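Protein piwi (Drosophila melanogaster, PDB 6KR6) binds piRNAs of 24 to 30 nucleotides and, in complex with them, represses transposable elements during meiosis. Local coordinates at residues Asp485-Asp497 against Val510-Arg524. Numbering follows the deposited sequence.
Sequences DDRTGTYVRAMDD and VPNDNAERYSSIKKR. With nucleotides of chain B.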
loop_
_atom_site.group_PDB
_atom_site.type_symbol
_atom_site.label_atom_id
_atom_site.label_comp_id
_atom_site.label_asym_id
_atom_site.label_seq_id
_atom_site.Cartn_x
_atom_site.Cartn_y
_atom_site.Cartn_z
ATOM N N ASP A 485 -31.771 25.132 -14.131
ATOM C CA ASP A 485 -30.379 25.433 -13.835
ATOM C C ASP A 485 -29.611 24.153 -13.531
ATOM O O ASP A 485 -30.182 23.154 -13.086
ATOM C CB ASP A 485 -30.271 26.397 -12.653
ATOM N N ASP A 486 -28.303 24.192 -13.780
ATOM C CA ASP A 486 -27.415 23.087 -13.450
ATOM C C ASP A 486 -26.893 23.169 -12.019
ATOM O O ASP A 486 -25.911 22.496 -11.685
ATOM C CB ASP A 486 -26.247 23.031 -14.439
ATOM C CG ASP A 486 -25.456 24.326 -14.488
ATOM O OD1 ASP A 486 -25.864 25.307 -13.830
ATOM O OD2 ASP A 486 -24.422 24.362 -15.188
ATOM N N ARG A 487 -27.531 23.976 -11.175
ATOM C CA ARG A 487 -27.099 24.160 -9.800
ATOM C C ARG A 487 -27.289 22.870 -9.001
ATOM O O ARG A 487 -27.957 21.926 -9.431
ATOM C CB ARG A 487 -27.872 25.309 -9.155
ATOM C CG ARG A 487 -27.781 26.621 -9.924
ATOM C CD ARG A 487 -26.719 27.532 -9.337
ATOM N NE ARG A 487 -27.168 28.151 -8.094
ATOM C CZ ARG A 487 -26.390 28.864 -7.288
ATOM N NH1 ARG A 487 -25.111 29.044 -7.586
ATOM N NH2 ARG A 487 -26.889 29.390 -6.178
ATOM N N THR A 488 -26.683 22.843 -7.811
ATOM C CA THR A 488 -26.775 21.663 -6.955
ATOM C C THR A 488 -28.151 21.555 -6.306
ATOM O O THR A 488 -28.738 20.463 -6.254
ATOM C CB THR A 488 -25.680 21.711 -5.889
ATOM O OG1 THR A 488 -24.395 21.782 -6.519
ATOM C CG2 THR A 488 -25.740 20.477 -5.009
ATOM N N GLY A 489 -28.677 22.676 -5.806
ATOM C CA GLY A 489 -29.981 22.656 -5.168
ATOM C C GLY A 489 -31.092 22.198 -6.091
ATOM O O GLY A 489 -32.045 21.555 -5.646
ATOM N N THR A 490 -30.984 22.509 -7.384
ATOM C CA THR A 490 -31.990 22.051 -8.336
ATOM C C THR A 490 -31.987 20.530 -8.450
ATOM O O THR A 490 -33.050 19.897 -8.445
ATOM C CB THR A 490 -31.755 22.698 -9.701
ATOM O OG1 THR A 490 -30.407 22.458 -10.121
ATOM C CG2 THR A 490 -31.997 24.197 -9.624
ATOM N N TYR A 491 -30.798 19.925 -8.544
ATOM C CA TYR A 491 -30.707 18.468 -8.559
ATOM C C TYR A 491 -31.259 17.868 -7.271
ATOM O O TYR A 491 -31.979 16.863 -7.306
ATOM C CB TYR A 491 -29.258 18.025 -8.761
ATOM C CG TYR A 491 -28.796 17.984 -10.201
ATOM C CD1 TYR A 491 -29.307 17.045 -11.088
ATOM C CD2 TYR A 491 -27.827 18.862 -10.664
ATOM C CE1 TYR A 491 -28.879 16.996 -12.401
ATOM C CE2 TYR A 491 -27.390 18.820 -11.975
ATOM C CZ TYR A 491 -27.919 17.886 -12.839
ATOM O OH TYR A 491 -27.486 17.843 -14.144
ATOM N N VAL A 492 -30.925 18.465 -6.125
ATOM C CA VAL A 492 -31.395 17.928 -4.849
ATOM C C VAL A 492 -32.916 17.983 -4.772
ATOM O O VAL A 492 -33.570 17.021 -4.342
ATOM C CB VAL A 492 -30.740 18.684 -3.677
ATOM C CG1 VAL A 492 -31.358 18.255 -2.356
ATOM C CG2 VAL A 492 -29.239 18.448 -3.668
ATOM N N ARG A 493 -33.504 19.108 -5.188
ATOM C CA ARG A 493 -34.955 19.248 -5.159
ATOM C C ARG A 493 -35.622 18.275 -6.121
ATOM O O ARG A 493 -36.663 17.690 -5.795
ATOM C CB ARG A 493 -35.347 20.687 -5.492
ATOM N N ALA A 494 -35.043 18.090 -7.310
ATOM C CA ALA A 494 -35.592 17.118 -8.249
ATOM C C ALA A 494 -35.554 15.711 -7.665
ATOM O O ALA A 494 -36.522 14.954 -7.792
ATOM C CB ALA A 494 -34.833 17.175 -9.573
ATOM N N MET A 495 -34.451 15.352 -7.001
ATOM C CA MET A 495 -34.355 14.035 -6.376
ATOM C C MET A 495 -35.409 13.862 -5.290
ATOM O O MET A 495 -36.064 12.817 -5.204
ATOM C CB MET A 495 -32.958 13.824 -5.792
ATOM C CG MET A 495 -31.856 13.635 -6.814
ATOM S SD MET A 495 -30.328 13.067 -6.045
ATOM C CE MET A 495 -30.807 11.427 -5.505
ATOM N N ASP A 496 -35.564 14.871 -4.429
ATOM C CA ASP A 496 -36.525 14.756 -3.337
ATOM C C ASP A 496 -37.960 14.714 -3.848
ATOM O O ASP A 496 -38.809 14.046 -3.247
ATOM C CB ASP A 496 -36.343 15.905 -2.345
ATOM C CG ASP A 496 -35.282 15.608 -1.302
ATOM O OD1 ASP A 496 -35.258 14.474 -0.782
ATOM O OD2 ASP A 496 -34.468 16.509 -1.007
ATOM N N ASP A 497 -38.250 15.407 -4.950
ATOM C CA ASP A 497 -39.582 15.330 -5.534
ATOM C C ASP A 497 -39.797 14.025 -6.290
ATOM O O ASP A 497 -40.943 13.587 -6.445
ATOM C CB ASP A 497 -39.816 16.516 -6.470
ATOM N N VAL A 510 -24.734 15.130 -15.636
ATOM C CA VAL A 510 -24.074 16.303 -15.066
ATOM C C VAL A 510 -23.308 17.036 -16.160
ATOM O O VAL A 510 -22.956 16.429 -17.182
ATOM C CB VAL A 510 -23.144 15.911 -13.908
ATOM C CG1 VAL A 510 -23.898 15.085 -12.880
ATOM C CG2 VAL A 510 -21.932 15.157 -14.428
ATOM N N PRO A 511 -23.039 18.335 -16.002
ATOM C CA PRO A 511 -22.297 19.059 -17.044
ATOM C C PRO A 511 -20.798 18.802 -17.018
ATOM O O PRO A 511 -20.177 18.680 -18.079
ATOM C CB PRO A 511 -22.607 20.534 -16.739
ATOM C CG PRO A 511 -23.774 20.518 -15.800
ATOM C CD PRO A 511 -23.634 19.253 -15.018
ATOM N N ASN A 512 -20.197 18.723 -15.833
ATOM C CA ASN A 512 -18.743 18.706 -15.730
ATOM C C ASN A 512 -18.317 17.758 -14.611
ATOM O O ASN A 512 -19.129 17.027 -14.034
ATOM C CB ASN A 512 -18.204 20.124 -15.508
ATOM C CG ASN A 512 -18.795 20.790 -14.276
ATOM O OD1 ASN A 512 -19.582 20.190 -13.543
ATOM N ND2 ASN A 512 -18.408 22.037 -14.041
ATOM N N ASP A 513 -17.022 17.796 -14.308
ATOM C CA ASP A 513 -16.410 16.949 -13.287
ATOM C C ASP A 513 -16.305 17.738 -11.981
ATOM O O ASP A 513 -15.232 18.160 -11.551
ATOM C CB ASP A 513 -15.045 16.459 -13.771
ATOM C CG ASP A 513 -14.470 15.351 -12.907
ATOM O OD1 ASP A 513 -14.422 15.505 -11.669
ATOM O OD2 ASP A 513 -14.050 14.321 -13.475
ATOM N N ASN A 514 -17.460 17.939 -11.354
ATOM C CA ASN A 514 -17.569 18.736 -10.138
ATOM C C ASN A 514 -17.774 17.805 -8.950
ATOM O O ASN A 514 -18.784 17.098 -8.878
ATOM C CB ASN A 514 -18.718 19.741 -10.245
ATOM C CG ASN A 514 -18.743 20.725 -9.091
ATOM O OD1 ASN A 514 -17.832 20.752 -8.263
ATOM N ND2 ASN A 514 -19.785 21.548 -9.038
ATOM N N ALA A 515 -16.815 17.812 -8.021
ATOM C CA ALA A 515 -16.916 16.946 -6.851
ATOM C C ALA A 515 -17.991 17.425 -5.883
ATOM O O ALA A 515 -18.592 16.610 -5.174
ATOM C CB ALA A 515 -15.564 16.863 -6.145
ATOM N N GLU A 516 -18.251 18.733 -5.846
ATOM C CA GLU A 516 -19.237 19.280 -4.919
ATOM C C GLU A 516 -20.632 18.736 -5.215
ATOM O O GLU A 516 -21.286 18.145 -4.343
ATOM C CB GLU A 516 -19.217 20.809 -4.997
ATOM C CG GLU A 516 -19.917 21.521 -3.847
ATOM C CD GLU A 516 -19.898 23.032 -4.006
ATOM O OE1 GLU A 516 -20.774 23.706 -3.421
ATOM O OE2 GLU A 516 -19.012 23.548 -4.721
ATOM N N ARG A 517 -21.106 18.926 -6.451
ATOM C CA ARG A 517 -22.451 18.476 -6.792
ATOM C C ARG A 517 -22.550 16.955 -6.791
ATOM O O ARG A 517 -23.594 16.408 -6.421
ATOM C CB ARG A 517 -22.884 19.055 -8.145
ATOM C CG ARG A 517 -22.730 18.117 -9.335
ATOM C CD ARG A 517 -23.738 18.429 -10.433
ATOM N NE ARG A 517 -23.681 19.822 -10.865
ATOM C CZ ARG A 517 -22.758 20.314 -11.685
ATOM N NH1 ARG A 517 -22.787 21.594 -12.028
ATOM N NH2 ARG A 517 -21.801 19.527 -12.156
ATOM N N TYR A 518 -21.477 16.255 -7.169
ATOM C CA TYR A 518 -21.501 14.795 -7.136
ATOM C C TYR A 518 -21.647 14.286 -5.708
ATOM O O TYR A 518 -22.446 13.379 -5.434
ATOM C CB TYR A 518 -20.233 14.234 -7.782
ATOM C CG TYR A 518 -20.067 12.742 -7.600
ATOM C CD1 TYR A 518 -21.000 11.852 -8.116
ATOM C CD2 TYR A 518 -18.974 12.221 -6.920
ATOM C CE1 TYR A 518 -20.855 10.488 -7.955
ATOM C CE2 TYR A 518 -18.818 10.856 -6.754
ATOM C CZ TYR A 518 -19.761 9.995 -7.273
ATOM O OH TYR A 518 -19.611 8.637 -7.111
ATOM N N SER A 519 -20.880 14.867 -4.781
ATOM C CA SER A 519 -20.976 14.467 -3.384
ATOM C C SER A 519 -22.352 14.785 -2.815
ATOM O O SER A 519 -22.918 13.984 -2.061
ATOM C CB SER A 519 -19.881 15.154 -2.569
ATOM O OG SER A 519 -18.594 14.778 -3.029
ATOM N N SER A 520 -22.915 15.944 -3.172
ATOM C CA SER A 520 -24.248 16.283 -2.680
ATOM C C SER A 520 -25.300 15.316 -3.220
ATOM O O SER A 520 -26.207 14.900 -2.485
ATOM C CB SER A 520 -24.595 17.723 -3.053
ATOM O OG SER A 520 -25.794 18.140 -2.421
ATOM N N ILE A 521 -25.186 14.941 -4.496
ATOM C CA ILE A 521 -26.123 13.987 -5.089
ATOM C C ILE A 521 -26.035 12.644 -4.376
ATOM O O ILE A 521 -27.055 12.047 -4.008
ATOM C CB ILE A 521 -25.857 13.844 -6.599
ATOM C CG1 ILE A 521 -26.337 15.087 -7.349
ATOM C CG2 ILE A 521 -26.518 12.588 -7.147
ATOM C CD1 ILE A 521 -26.048 15.052 -8.832
ATOM N N LYS A 522 -24.812 12.149 -4.170
ATOM C CA LYS A 522 -24.652 10.861 -3.502
ATOM C C LYS A 522 -25.159 10.915 -2.065
ATOM O O LYS A 522 -25.742 9.942 -1.569
ATOM C CB LYS A 522 -23.190 10.420 -3.542
ATOM C CG LYS A 522 -22.745 9.896 -4.894
ATOM C CD LYS A 522 -23.673 8.798 -5.385
ATOM C CE LYS A 522 -23.202 8.227 -6.709
ATOM N NZ LYS A 522 -24.152 7.220 -7.257
ATOM N N LYS A 523 -24.959 12.046 -1.384
ATOM C CA LYS A 523 -25.439 12.176 -0.013
ATOM C C LYS A 523 -26.960 12.163 0.045
ATOM O O LYS A 523 -27.547 11.517 0.921
ATOM C CB LYS A 523 -24.888 13.455 0.617
ATOM N N ARG A 524 -27.619 12.870 -0.875
ATOM C CA ARG A 524 -29.079 12.844 -0.893
ATOM C C ARG A 524 -29.612 11.479 -1.310
ATOM O O ARG A 524 -30.711 11.095 -0.896
ATOM C CB ARG A 524 -29.623 13.930 -1.819
ATOM C CG ARG A 524 -29.563 15.327 -1.230
ATOM C CD ARG A 524 -30.300 15.399 0.099
ATOM N NE ARG A 524 -30.239 16.735 0.686
ATOM C CZ ARG A 524 -29.190 17.213 1.348
ATOM N NH1 ARG A 524 -28.107 16.466 1.508
ATOM N NH2 ARG A 524 -29.220 18.442 1.847
ATOM O OP3 U B 1 -21.468 5.632 -11.274
ATOM P P U B 1 -21.240 6.655 -10.232
ATOM O OP1 U B 1 -22.526 6.894 -9.533
ATOM O OP2 U B 1 -20.069 6.215 -9.437
ATOM O "O5'" U B 1 -20.843 8.018 -10.952
ATOM C "C5'" U B 1 -19.583 8.167 -11.600
ATOM C "C4'" U B 1 -19.566 9.369 -12.511
ATOM O "O4'" U B 1 -19.414 10.576 -11.715
ATOM C "C3'" U B 1 -18.441 9.394 -13.546
ATOM O "O3'" U B 1 -18.930 9.953 -14.763
ATOM C "C2'" U B 1 -17.419 10.339 -12.922
ATOM O "O2'" U B 1 -16.572 10.982 -13.851
ATOM C "C1'" U B 1 -18.321 11.333 -12.198
ATOM N N1 U B 1 -17.672 12.003 -11.060
ATOM C C2 U B 1 -17.949 13.341 -10.861
ATOM O O2 U B 1 -18.716 13.968 -11.571
ATOM N N3 U B 1 -17.307 13.917 -9.791
ATOM C C4 U B 1 -16.425 13.306 -8.924
ATOM O O4 U B 1 -15.926 13.961 -8.006
ATOM C C5 U B 1 -16.182 11.923 -9.203
ATOM C C6 U B 1 -16.796 11.336 -10.238
#
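Arg517 reaches across from helix 515-524 to Asp486 and Tyr491 where two neighbouring helices of the MID domain, the Argonaute module that holds the 5' end of the guide RNA, run side by side. Both pack on a four-stranded parallel sheet of Rossmann-like type, and their axes lie 9.8 Å apart at -18°, a small angle that lets side chains meet along the length of both helices. The Arg517 chain bends at chi3 (55°), passing CD 4.0 Å from CE2 of the Tyr491 ring, and sends the guanidinium between Pro511 CD on one face and Asn514 ND2 on the other. Two carbonyl oxygens hold it, unequally: NH2 donates nearly straight to Asn512 OD1 (2.7 Å) in the guanidinium plane, while the bond from NH1 to Asp486 O is longer, at 3.3 Å, more bent and tilted out of it. With an alanine in place of Arg517, both oxygens would probably lose this donor, and the loop 511-514 would be less firmly tied to the start of helix 488-497. Tyr491 lies against the sheet, its hydroxyl bonded to Leu509 O and its ring approached obliquely by Ile521 CD1. Farther along, Met495 crosses Ile521 at about a right angle, SD 4.0 Å from CG2. Thr488 and Val492 line the more open side, their CG2 methyls approaching Ser520 OG; Arg524, salt-bridged to Asp528, crosses Val492 at a slant, its CG and NE each 3.6 Å from CG1. The face of helix 515-524 turned from this packing meets U1 of chain B, the first guide nucleotide: it lies over one face of the Tyr518 ring, whose CG is anti to the backbone N (chi1 171°), with U1 C4 3.4 Å from Tyr518 CD2, and Lys522 NZ donates to phosphate oxygen OP1 of U1 at 2.8 Å.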